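Local coordinates for protein leucyl aminopeptidase (Trypanosoma brucei brucei, PDB 5NTD) that is a hexameric M17-family metallopeptidase that probably removes N-terminal residues such as leucine from peptides, here with two manganese ions and the inhibitor bestatin bound, at residues K289-D294 with K310-G315; M399-G404 with V494-P499; G362-V367 with N456-T461. All coordinates share one frame; numbering follows the deposited sequence.

How the interactions relate
Interactions 1 and 2 adjoin in the catalytic domain, their centres about 10 Å apart, and both touch bestatin. Strands 283-291 and 395-400 are neighbours in one sheet, and the two contacts are joined by probable hydrogen bonds: Asp312 OD1 lies 2.6 Å from Thr401 OG1, and Lys289 NZ 3.0 Å from Thr401 O. Interaction 1 supplies metal ligands, whereas interaction 2 lines the part of the pocket that receives the inhibitor's phenyl ring and carboxylate. Interaction 3 stands apart: its centre is about 24 Å from each of the others, its nearest atoms about 11 Å from interaction 1, and it belongs to a small sheet at a subunit interface.

Interaction 1 of 3, residues K289-D294 with K310-G315. With MN (manganese (II) ion), chain B; MN (manganese (II) ion), chain C; BES (2-(3-amino-2-hydroxy-4-phenyl-butyrylamino)-4-methyl-pentanoic acid), chain D.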
loop_
_atom_site.group_PDB
_atom_site.type_symbol
_atom_site.label_atom_id
_atom_site.label_comp_id
_atom_site.label_asym_id
_atom_site.label_seq_id
_atom_site.Cartn_x
_atom_site.Cartn_y
_atom_site.Cartn_z
ATOM N N LYS G 289 27.524 -4.011 -15.186
ATOM C CA LYS G 289 26.330 -4.752 -14.694
ATOM C C LYS G 289 25.532 -5.133 -15.927
ATOM O O LYS G 289 24.954 -4.281 -16.604
ATOM C CB LYS G 289 25.481 -3.919 -13.711
ATOM C CG LYS G 289 24.193 -4.600 -13.253
ATOM C CD LYS G 289 23.263 -3.674 -12.432
ATOM C CE LYS G 289 21.918 -4.337 -12.091
ATOM N NZ LYS G 289 20.877 -3.499 -11.430
ATOM N N GLY G 290 25.509 -6.418 -16.207
ATOM C CA GLY G 290 24.800 -6.940 -17.372
ATOM C C GLY G 290 23.577 -7.746 -17.023
ATOM O O GLY G 290 23.438 -8.912 -17.391
ATOM N N ILE G 291 22.688 -7.131 -16.267
ATOM C CA ILE G 291 21.445 -7.818 -15.855
ATOM C C ILE G 291 20.467 -7.639 -16.996
ATOM O O ILE G 291 19.831 -6.594 -17.140
ATOM C CB ILE G 291 20.889 -7.317 -14.514
ATOM C CG1 ILE G 291 21.915 -7.585 -13.402
ATOM C CG2 ILE G 291 19.566 -7.989 -14.176
ATOM C CD1 ILE G 291 22.295 -9.046 -13.177
ATOM N N VAL G 292 20.362 -8.670 -17.807
ATOM C CA VAL G 292 19.521 -8.643 -19.037
ATOM C C VAL G 292 18.055 -8.377 -18.730
ATOM O O VAL G 292 17.338 -7.799 -19.535
ATOM C CB VAL G 292 19.657 -9.925 -19.867
ATOM C CG1 VAL G 292 21.050 -9.967 -20.462
ATOM C CG2 VAL G 292 19.401 -11.169 -19.035
ATOM N N TYR G 293 17.630 -8.865 -17.571
ATOM C CA TYR G 293 16.339 -8.508 -16.991
ATOM C C TYR G 293 16.347 -8.690 -15.479
ATOM O O TYR G 293 16.888 -9.653 -14.965
ATOM C CB TYR G 293 15.248 -9.334 -17.586
ATOM C CG TYR G 293 13.841 -8.826 -17.326
ATOM C CD1 TYR G 293 13.405 -7.609 -17.860
ATOM C CD2 TYR G 293 12.956 -9.552 -16.540
ATOM C CE1 TYR G 293 12.127 -7.161 -17.647
ATOM C CE2 TYR G 293 11.667 -9.113 -16.314
ATOM C CZ TYR G 293 11.249 -7.923 -16.867
ATOM O OH TYR G 293 9.965 -7.473 -16.655
ATOM N N ASP G 294 15.811 -7.687 -14.790
ATOM C CA ASP G 294 15.797 -7.611 -13.304
ATOM C C ASP G 294 14.319 -7.709 -12.916
ATOM O O ASP G 294 13.638 -6.700 -12.783
ATOM C CB ASP G 294 16.425 -6.279 -12.772
ATOM C CG ASP G 294 16.697 -6.281 -11.237
ATOM O OD1 ASP G 294 16.370 -7.331 -10.651
ATOM O OD2 ASP G 294 17.309 -5.270 -10.639
ATOM N N LYS G 310 14.622 -4.302 -18.746
ATOM C CA LYS G 310 15.459 -4.709 -19.910
ATOM C C LYS G 310 16.642 -3.739 -20.063
ATOM O O LYS G 310 17.661 -4.097 -20.662
ATOM C CB LYS G 310 14.684 -4.755 -21.218
ATOM C CG LYS G 310 14.307 -3.386 -21.752
ATOM C CD LYS G 310 13.550 -3.423 -23.072
ATOM C CE LYS G 310 13.093 -2.014 -23.431
ATOM N NZ LYS G 310 12.550 -1.875 -24.798
ATOM N N HIS G 311 16.497 -2.535 -19.495
ATOM C CA HIS G 311 17.574 -1.550 -19.445
ATOM C C HIS G 311 18.665 -1.866 -18.412
ATOM O O HIS G 311 19.685 -1.163 -18.360
ATOM C CB HIS G 311 17.066 -0.146 -19.164
ATOM C CG HIS G 311 16.120 0.384 -20.189
ATOM N ND1 HIS G 311 15.266 1.419 -19.921
ATOM C CD2 HIS G 311 15.881 0.037 -21.477
ATOM C CE1 HIS G 311 14.527 1.681 -20.987
ATOM N NE2 HIS G 311 14.877 0.852 -21.943
ATOM N N ASP G 312 18.486 -2.939 -17.648
ATOM C CA ASP G 312 19.355 -3.209 -16.489
ATOM C C ASP G 312 20.720 -3.772 -16.896
ATOM O O ASP G 312 21.574 -4.063 -16.052
ATOM C CB ASP G 312 18.674 -4.129 -15.455
ATOM C CG ASP G 312 19.051 -3.795 -14.051
ATOM O OD1 ASP G 312 19.396 -2.607 -13.788
ATOM O OD2 ASP G 312 19.000 -4.659 -13.098
ATOM N N MET G 313 20.900 -3.938 -18.194
ATOM C CA MET G 313 22.226 -4.287 -18.770
ATOM C C MET G 313 22.923 -3.054 -19.388
ATOM O O MET G 313 23.916 -3.160 -20.082
ATOM C CB MET G 313 22.165 -5.482 -19.723
ATOM C CG MET G 313 20.991 -5.531 -20.669
ATOM S SD MET G 313 20.779 -4.012 -21.580
ATOM C CE MET G 313 22.222 -4.121 -22.650
ATOM N N GLY G 314 22.384 -1.878 -19.101
ATOM C CA GLY G 314 22.889 -0.624 -19.672
ATOM C C GLY G 314 24.334 -0.312 -19.338
ATOM O O GLY G 314 25.046 0.273 -20.125
ATOM N N GLY G 315 24.762 -0.725 -18.164
ATOM C CA GLY G 315 26.172 -0.573 -17.741
ATOM C C GLY G 315 27.091 -1.506 -18.508
ATOM O O GLY G 315 28.198 -1.139 -18.889
HETATM MN MN MN B . 19.018 -4.351 -11.185
HETATM MN MN MN C . 17.328 -5.286 -8.646
HETATM N N2 BES D . 18.296 -2.478 -11.439
HETATM C C1 BES D . 17.728 -1.870 -10.237
HETATM C C6 BES D . 17.982 -0.346 -10.140
HETATM C C7 BES D . 17.062 0.566 -10.904
HETATM C C8 BES D . 17.290 0.847 -12.244
HETATM C C12 BES D . 15.997 1.192 -10.269
HETATM C C9 BES D . 16.444 1.701 -12.947
HETATM C C11 BES D . 15.141 2.049 -10.976
HETATM C C10 BES D . 15.357 2.300 -12.317
HETATM C C2 BES D . 18.333 -2.632 -9.038
HETATM O O2 BES D . 18.677 -4.023 -9.323
HETATM C C3 BES D . 17.311 -2.644 -7.941
HETATM O O3 BES D . 16.519 -3.615 -7.996
HETATM N N1 BES D . 17.448 -1.645 -7.055
HETATM C C4 BES D . 16.615 -1.424 -5.910
HETATM C C13 BES D . 17.170 -2.107 -4.665
HETATM C C14 BES D . 16.174 -2.246 -3.514
HETATM C C15 BES D . 14.777 -2.748 -3.857
HETATM C C16 BES D . 16.725 -3.207 -2.489
HETATM C C5 BES D . 16.512 0.031 -5.600
HETATM O O1 BES D . 15.409 0.461 -5.261
HETATM O O4 BES D . 17.511 0.752 -5.674
HETATM O O HOH W 1 23.588 -1.960 -15.895
#
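Lys289 and Gly290, late in strand 283-291, run beside the residues leading into helix 314-328, with the CA atoms of Gly290 and Met313 4.0 Å apart and one weak backbone hydrogen bond from Ile291 N to Asp312 O. This pairing builds much of the two-metal centre of the M17 aminopeptidases. Lys289, its CG anti to the backbone N (chi1 176°) and its chain extended beyond, reaches past Asp312 to place NZ 2.1 Å from the chain B manganese. Asp312 OD2 binds the same ion at 1.9 Å and lies 2.8 Å from Lys289 NZ, while Asp312 OD1 is hydrogen-bonded to Thr401, which would help fix the carboxylate's rotation. CG2 of Ile291 packs alongside, 3.5 Å from Asp312 OD2. Glu373 completes the chain B site with two bestatin atoms, N2 and O2. Met313 stands at the N-cap position of helix 314-328; its CG lies 3.8 Å from Val292 CA, and a water accepts from Gly315 N while donating to Lys289 O. The Tyr293 hydroxyl is bonded to Asn353 of the second subunit, which ties this segment to a subunit interface. Asp294 OD2 bridges the two manganese ions, 2.0 Å from each, and Asn344 holds its OD1.

Interaction 2 of 3, residues M399-G404 with V494-P499; sequences MATLTG and VDLAYP. With BES (2-(3-amino-2-hydroxy-4-phenyl-butyrylamino)-4-methyl-pentanoic acid), chain D.
Val494 lies level with Met399, its CB 4.1 Å from Met399 CG, the two side chains side by side on one face of the sheet; its carbonyl O accepts Ala400 N at 3.0 Å. Asp495 comes next. With CG anti to its backbone N (chi1 -167°), its carboxylate reaches the chain beyond Ala400: OD1 takes Leu402 N at 3.1 Å from above the carboxylate plane, and weakly Thr403 N, while OD2 receives the Thr403 hydroxyl OG1 at 2.6 Å on its syn side. These two parallel strands belong to the central sheet of the catalytic domain, and their C-terminal ends open into the bestatin pocket; the buried carboxylate thus pins the loop that leads into helix 404-410. Leu496 donates its N to Ala400 O, and its CD1 meets Thr401 CG2 at 3.6 Å, crossing obliquely. At Ala497 the chains come close, CA to Thr401 CA 3.6 Å, and the CB faces Thr403 O on one side and bestatin C8 on another. Tyr498 then brings its OH within 3.8 Å of C11 on the inhibitor's phenyl ring; a water joins that hydroxyl to Gly404 O, while Gly404 N donates to bestatin O4 at 3.1 Å.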
loop_
_atom_site.group_PDB
_atom_site.type_symbol
_atom_site.label_atom_id
_atom_site.label_comp_id
_atom_site.label_asym_id
_atom_site.label_seq_id
_atom_site.Cartn_x
_atom_site.Cartn_y
_atom_site.Cartn_z
ATOM N N MET G 399 30.395 0.271 -14.217
ATOM C CA MET G 399 29.229 1.001 -14.688
ATOM C C MET G 399 28.004 0.127 -14.524
ATOM O O MET G 399 28.011 -1.027 -14.908
ATOM C CB MET G 399 29.351 1.428 -16.154
ATOM C CG MET G 399 30.597 2.268 -16.432
ATOM S SD MET G 399 30.697 2.848 -18.124
ATOM C CE MET G 399 30.169 4.523 -17.949
ATOM N N ALA G 400 26.957 0.710 -13.955
ATOM C CA ALA G 400 25.772 -0.071 -13.551
ATOM C C ALA G 400 24.540 0.765 -13.392
ATOM O O ALA G 400 24.576 1.867 -12.874
ATOM C CB ALA G 400 26.066 -0.787 -12.265
ATOM N N THR G 401 23.445 0.207 -13.849
ATOM C CA THR G 401 22.096 0.774 -13.594
ATOM C C THR G 401 21.646 0.341 -12.196
ATOM O O THR G 401 20.825 -0.547 -12.030
ATOM C CB THR G 401 21.095 0.304 -14.647
ATOM O OG1 THR G 401 21.223 -1.118 -14.811
ATOM C CG2 THR G 401 21.389 0.974 -15.961
ATOM N N LEU G 402 22.259 0.918 -11.198
ATOM C CA LEU G 402 22.341 0.249 -9.910
ATOM C C LEU G 402 21.231 0.588 -8.889
ATOM O O LEU G 402 20.796 -0.307 -8.183
ATOM C CB LEU G 402 23.726 0.426 -9.259
ATOM C CG LEU G 402 24.071 -0.600 -8.171
ATOM C CD1 LEU G 402 24.014 -2.032 -8.693
ATOM C CD2 LEU G 402 25.436 -0.314 -7.595
ATOM N N THR G 403 20.858 1.851 -8.771
ATOM C CA THR G 403 19.941 2.265 -7.714
ATOM C C THR G 403 18.898 3.235 -8.203
ATOM O O THR G 403 19.204 4.155 -8.958
ATOM C CB THR G 403 20.663 2.922 -6.507
ATOM O OG1 THR G 403 21.253 4.162 -6.904
ATOM C CG2 THR G 403 21.751 2.036 -5.923
ATOM N N GLY G 404 17.682 3.092 -7.676
ATOM C CA GLY G 404 16.663 4.134 -7.778
ATOM C C GLY G 404 17.094 5.431 -7.074
ATOM O O GLY G 404 16.792 6.536 -7.516
ATOM N N VAL G 494 30.266 4.137 -11.384
ATOM C CA VAL G 494 29.316 4.952 -12.164
ATOM C C VAL G 494 27.902 4.344 -12.096
ATOM O O VAL G 494 27.639 3.270 -12.625
ATOM C CB VAL G 494 29.707 5.074 -13.642
ATOM C CG1 VAL G 494 28.822 6.077 -14.366
ATOM C CG2 VAL G 494 31.148 5.493 -13.766
ATOM N N ASP G 495 27.021 5.038 -11.397
ATOM C CA ASP G 495 25.629 4.613 -11.255
ATOM C C ASP G 495 24.868 5.375 -12.314
ATOM O O ASP G 495 24.665 6.585 -12.213
ATOM C CB ASP G 495 25.080 4.901 -9.858
ATOM C CG ASP G 495 23.749 4.185 -9.587
ATOM O OD1 ASP G 495 23.026 3.866 -10.554
ATOM O OD2 ASP G 495 23.427 3.967 -8.396
ATOM N N LEU G 496 24.463 4.669 -13.338
ATOM C CA LEU G 496 23.764 5.293 -14.490
ATOM C C LEU G 496 22.350 4.734 -14.733
ATOM O O LEU G 496 21.871 4.632 -15.849
ATOM C CB LEU G 496 24.607 5.208 -15.767
ATOM C CG LEU G 496 25.437 3.950 -16.001
ATOM C CD1 LEU G 496 24.573 2.715 -16.132
ATOM C CD2 LEU G 496 26.253 4.133 -17.264
ATOM N N ALA G 497 21.695 4.443 -13.629
ATOM C CA ALA G 497 20.319 3.892 -13.641
ATOM C C ALA G 497 19.399 4.639 -14.589
ATOM O O ALA G 497 18.717 4.058 -15.404
ATOM C CB ALA G 497 19.733 3.849 -12.232
ATOM N N TYR G 498 19.388 5.944 -14.464
ATOM C CA TYR G 498 18.479 6.802 -15.259
ATOM C C TYR G 498 19.040 7.409 -16.567
ATOM O O TYR G 498 18.317 7.498 -17.546
ATOM C CB TYR G 498 17.850 7.885 -14.385
ATOM C CG TYR G 498 16.840 7.326 -13.414
ATOM C CD1 TYR G 498 17.240 6.822 -12.187
ATOM C CD2 TYR G 498 15.487 7.276 -13.743
ATOM C CE1 TYR G 498 16.325 6.293 -11.304
ATOM C CE2 TYR G 498 14.565 6.760 -12.865
ATOM C CZ TYR G 498 14.994 6.268 -11.646
ATOM O OH TYR G 498 14.073 5.729 -10.773
ATOM N N PRO G 499 20.318 7.781 -16.597
ATOM C CA PRO G 499 20.803 8.376 -17.821
ATOM C C PRO G 499 20.818 7.474 -19.062
ATOM O O PRO G 499 20.947 7.962 -20.173
ATOM C CB PRO G 499 22.224 8.793 -17.439
ATOM C CG PRO G 499 22.120 9.131 -15.988
ATOM C CD PRO G 499 21.197 8.081 -15.460
HETATM N N2 BES D . 18.296 -2.478 -11.439
HETATM C C1 BES D . 17.728 -1.870 -10.237
HETATM C C6 BES D . 17.982 -0.346 -10.140
HETATM C C7 BES D . 17.062 0.566 -10.904
HETATM C C8 BES D . 17.290 0.847 -12.244
HETATM C C12 BES D . 15.997 1.192 -10.269
HETATM C C9 BES D . 16.444 1.701 -12.947
HETATM C C11 BES D . 15.141 2.049 -10.976
HETATM C C10 BES D . 15.357 2.300 -12.317
HETATM C C2 BES D . 18.333 -2.632 -9.038
HETATM O O2 BES D . 18.677 -4.023 -9.323
HETATM C C3 BES D . 17.311 -2.644 -7.941
HETATM O O3 BES D . 16.519 -3.615 -7.996
HETATM N N1 BES D . 17.448 -1.645 -7.055
HETATM C C4 BES D . 16.615 -1.424 -5.910
HETATM C C13 BES D . 17.170 -2.107 -4.665
HETATM C C14 BES D . 16.174 -2.246 -3.514
HETATM C C15 BES D . 14.777 -2.748 -3.857
HETATM C C16 BES D . 16.725 -3.207 -2.489
HETATM C C5 BES D . 16.512 0.031 -5.600
HETATM O O1 BES D . 15.409 0.461 -5.261
HETATM O O4 BES D . 17.511 0.752 -5.674
HETATM O O HOH W 2 14.250 6.718 -8.314
#

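Interaction 3 of 3, residues G362-V367 with N456-T461; sequences GKTVEV and NHADMT
Strand 364-366, the middle strand of a three-stranded sheet with 356-358, pairs in parallel with 460-461 where the catalytic domain meets the fourth subunit. Thr364 and Asp459 carry the polar part, their side chains crossing at about a right angle. Asp459 OD2 accepts Thr364 N at 2.9 Å on the anti side of the carboxylate, 29° out of its plane, and Asp459 N donates in return to Thr364 OG1 at 2.9 Å. That hydroxyl sits between the backbone N and carbonyl carbon (chi1 55°), a rotation that aims it at the facing chain. The backbone ladder follows, with Met460 N to Thr364 O, 3.1 Å, and Glu366 N to Met460 O, 2.8 Å. On one face, Val365 CG2 touches Met460 CG at 3.9 Å, and both residues pack against Phe478; the bent Met460 chain lays its CE on Lys363 CD at 3.8 Å. Ala458 CB, whose bond from CA points toward the facing segment, comes within 3.6 Å of Glu366 N. The extended Glu366 crosses Thr461 at a slant; a water 2.6 Å from Glu366 OE1 donates to it and accepts from Asn456 N, and Ser455 is a second partner of OE1. Because Thr364 OG1 also bonds to Ala167 O, and Asp459 OD1 to Asp169 N, of the fourth subunit, the reciprocal pair that joins the two segments also ties this sheet to the neighbouring chain.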
loop_
_atom_site.group_PDB
_atom_site.type_symbol
_atom_site.label_atom_id
_atom_site.label_comp_id
_atom_site.label_asym_id
_atom_site.label_seq_id
_atom_site.Cartn_x
_atom_site.Cartn_y
_atom_site.Cartn_z
ATOM N N GLY G 362 36.152 -14.221 -1.465
ATOM C CA GLY G 362 36.227 -15.014 -0.195
ATOM C C GLY G 362 35.322 -14.489 0.918
ATOM O O GLY G 362 35.147 -15.122 1.954
ATOM N N LYS G 363 34.810 -13.281 0.728
ATOM C CA LYS G 363 33.918 -12.671 1.715
ATOM C C LYS G 363 32.525 -13.186 1.548
ATOM O O LYS G 363 32.104 -13.516 0.430
ATOM C CB LYS G 363 33.933 -11.180 1.590
ATOM C CG LYS G 363 35.261 -10.617 2.038
ATOM C CD LYS G 363 35.292 -9.126 2.021
ATOM C CE LYS G 363 36.686 -8.667 2.336
ATOM N NZ LYS G 363 36.774 -7.201 2.115
ATOM N N THR G 364 31.832 -13.319 2.671
ATOM C CA THR G 364 30.464 -13.884 2.672
ATOM C C THR G 364 29.444 -12.774 2.783
ATOM O O THR G 364 29.653 -11.788 3.476
ATOM C CB THR G 364 30.233 -14.923 3.770
ATOM O OG1 THR G 364 30.552 -14.347 5.041
ATOM C CG2 THR G 364 31.067 -16.167 3.520
ATOM N N VAL G 365 28.382 -12.952 2.022
ATOM C CA VAL G 365 27.323 -11.948 1.866
ATOM C C VAL G 365 25.992 -12.572 2.221
ATOM O O VAL G 365 25.550 -13.524 1.614
ATOM C CB VAL G 365 27.259 -11.404 0.439
ATOM C CG1 VAL G 365 26.078 -10.458 0.263
ATOM C CG2 VAL G 365 28.547 -10.664 0.108
ATOM N N GLU G 366 25.381 -12.038 3.268
ATOM C CA GLU G 366 24.020 -12.416 3.644
ATOM C C GLU G 366 23.047 -11.618 2.761
ATOM O O GLU G 366 23.046 -10.397 2.771
ATOM C CB GLU G 366 23.742 -12.107 5.088
ATOM C CG GLU G 366 22.311 -12.475 5.514
ATOM C CD GLU G 366 22.002 -12.179 6.969
ATOM O OE1 GLU G 366 22.743 -11.452 7.656
ATOM O OE2 GLU G 366 21.009 -12.746 7.451
ATOM N N VAL G 367 22.230 -12.317 2.008
ATOM C CA VAL G 367 21.286 -11.684 1.100
ATOM C C VAL G 367 20.017 -11.279 1.876
ATOM O O VAL G 367 19.201 -12.096 2.227
ATOM C CB VAL G 367 20.895 -12.587 -0.055
ATOM C CG1 VAL G 367 19.929 -11.887 -1.006
ATOM C CG2 VAL G 367 22.146 -12.997 -0.817
ATOM N N ASN G 456 24.719 -10.517 11.253
ATOM C CA ASN G 456 24.903 -11.450 12.386
ATOM C C ASN G 456 25.831 -12.649 12.061
ATOM O O ASN G 456 26.630 -13.065 12.885
ATOM C CB ASN G 456 23.574 -12.050 12.842
ATOM C CG ASN G 456 22.722 -11.071 13.640
ATOM O OD1 ASN G 456 23.238 -10.170 14.284
ATOM N ND2 ASN G 456 21.413 -11.286 13.621
ATOM N N HIS G 457 25.702 -13.166 10.850
ATOM C CA HIS G 457 26.348 -14.446 10.492
ATOM C C HIS G 457 27.339 -14.442 9.339
ATOM O O HIS G 457 28.120 -15.365 9.191
ATOM C CB HIS G 457 25.280 -15.462 10.156
ATOM C CG HIS G 457 24.249 -15.587 11.221
ATOM N ND1 HIS G 457 24.567 -15.848 12.538
ATOM C CD2 HIS G 457 22.904 -15.432 11.173
ATOM C CE1 HIS G 457 23.456 -15.906 13.247
ATOM N NE2 HIS G 457 22.434 -15.647 12.445
ATOM N N ALA G 458 27.271 -13.432 8.500
ATOM C CA ALA G 458 28.157 -13.326 7.336
ATOM C C ALA G 458 29.063 -12.137 7.534
ATOM O O ALA G 458 28.835 -11.320 8.421
ATOM C CB ALA G 458 27.347 -13.185 6.053
ATOM N N ASP G 459 30.038 -11.990 6.654
ATOM C CA ASP G 459 30.932 -10.810 6.702
ATOM C C ASP G 459 30.163 -9.515 6.498
ATOM O O ASP G 459 30.432 -8.532 7.134
ATOM C CB ASP G 459 32.048 -10.896 5.674
ATOM C CG ASP G 459 33.010 -12.007 5.962
ATOM O OD1 ASP G 459 33.342 -12.226 7.136
ATOM O OD2 ASP G 459 33.412 -12.684 5.000
ATOM N N MET G 460 29.183 -9.556 5.635
ATOM C CA MET G 460 28.332 -8.394 5.370
ATOM C C MET G 460 26.967 -8.805 4.845
ATOM O O MET G 460 26.763 -9.932 4.382
ATOM C CB MET G 460 28.999 -7.467 4.349
ATOM C CG MET G 460 29.054 -8.063 2.937
ATOM S SD MET G 460 30.164 -7.168 1.826
ATOM C CE MET G 460 31.738 -7.730 2.439
ATOM N N THR G 461 26.036 -7.860 4.884
ATOM C CA THR G 461 24.768 -7.990 4.124
ATOM C C THR G 461 24.944 -7.349 2.731
ATOM O O THR G 461 25.954 -6.728 2.451
ATOM C CB THR G 461 23.606 -7.281 4.820
ATOM O OG1 THR G 461 23.863 -5.871 4.819
ATOM C CG2 THR G 461 23.452 -7.776 6.267
HETATM O O HOH W 3 35.140 -14.796 4.914
HETATM O O HOH W 4 22.277 -10.465 9.962
#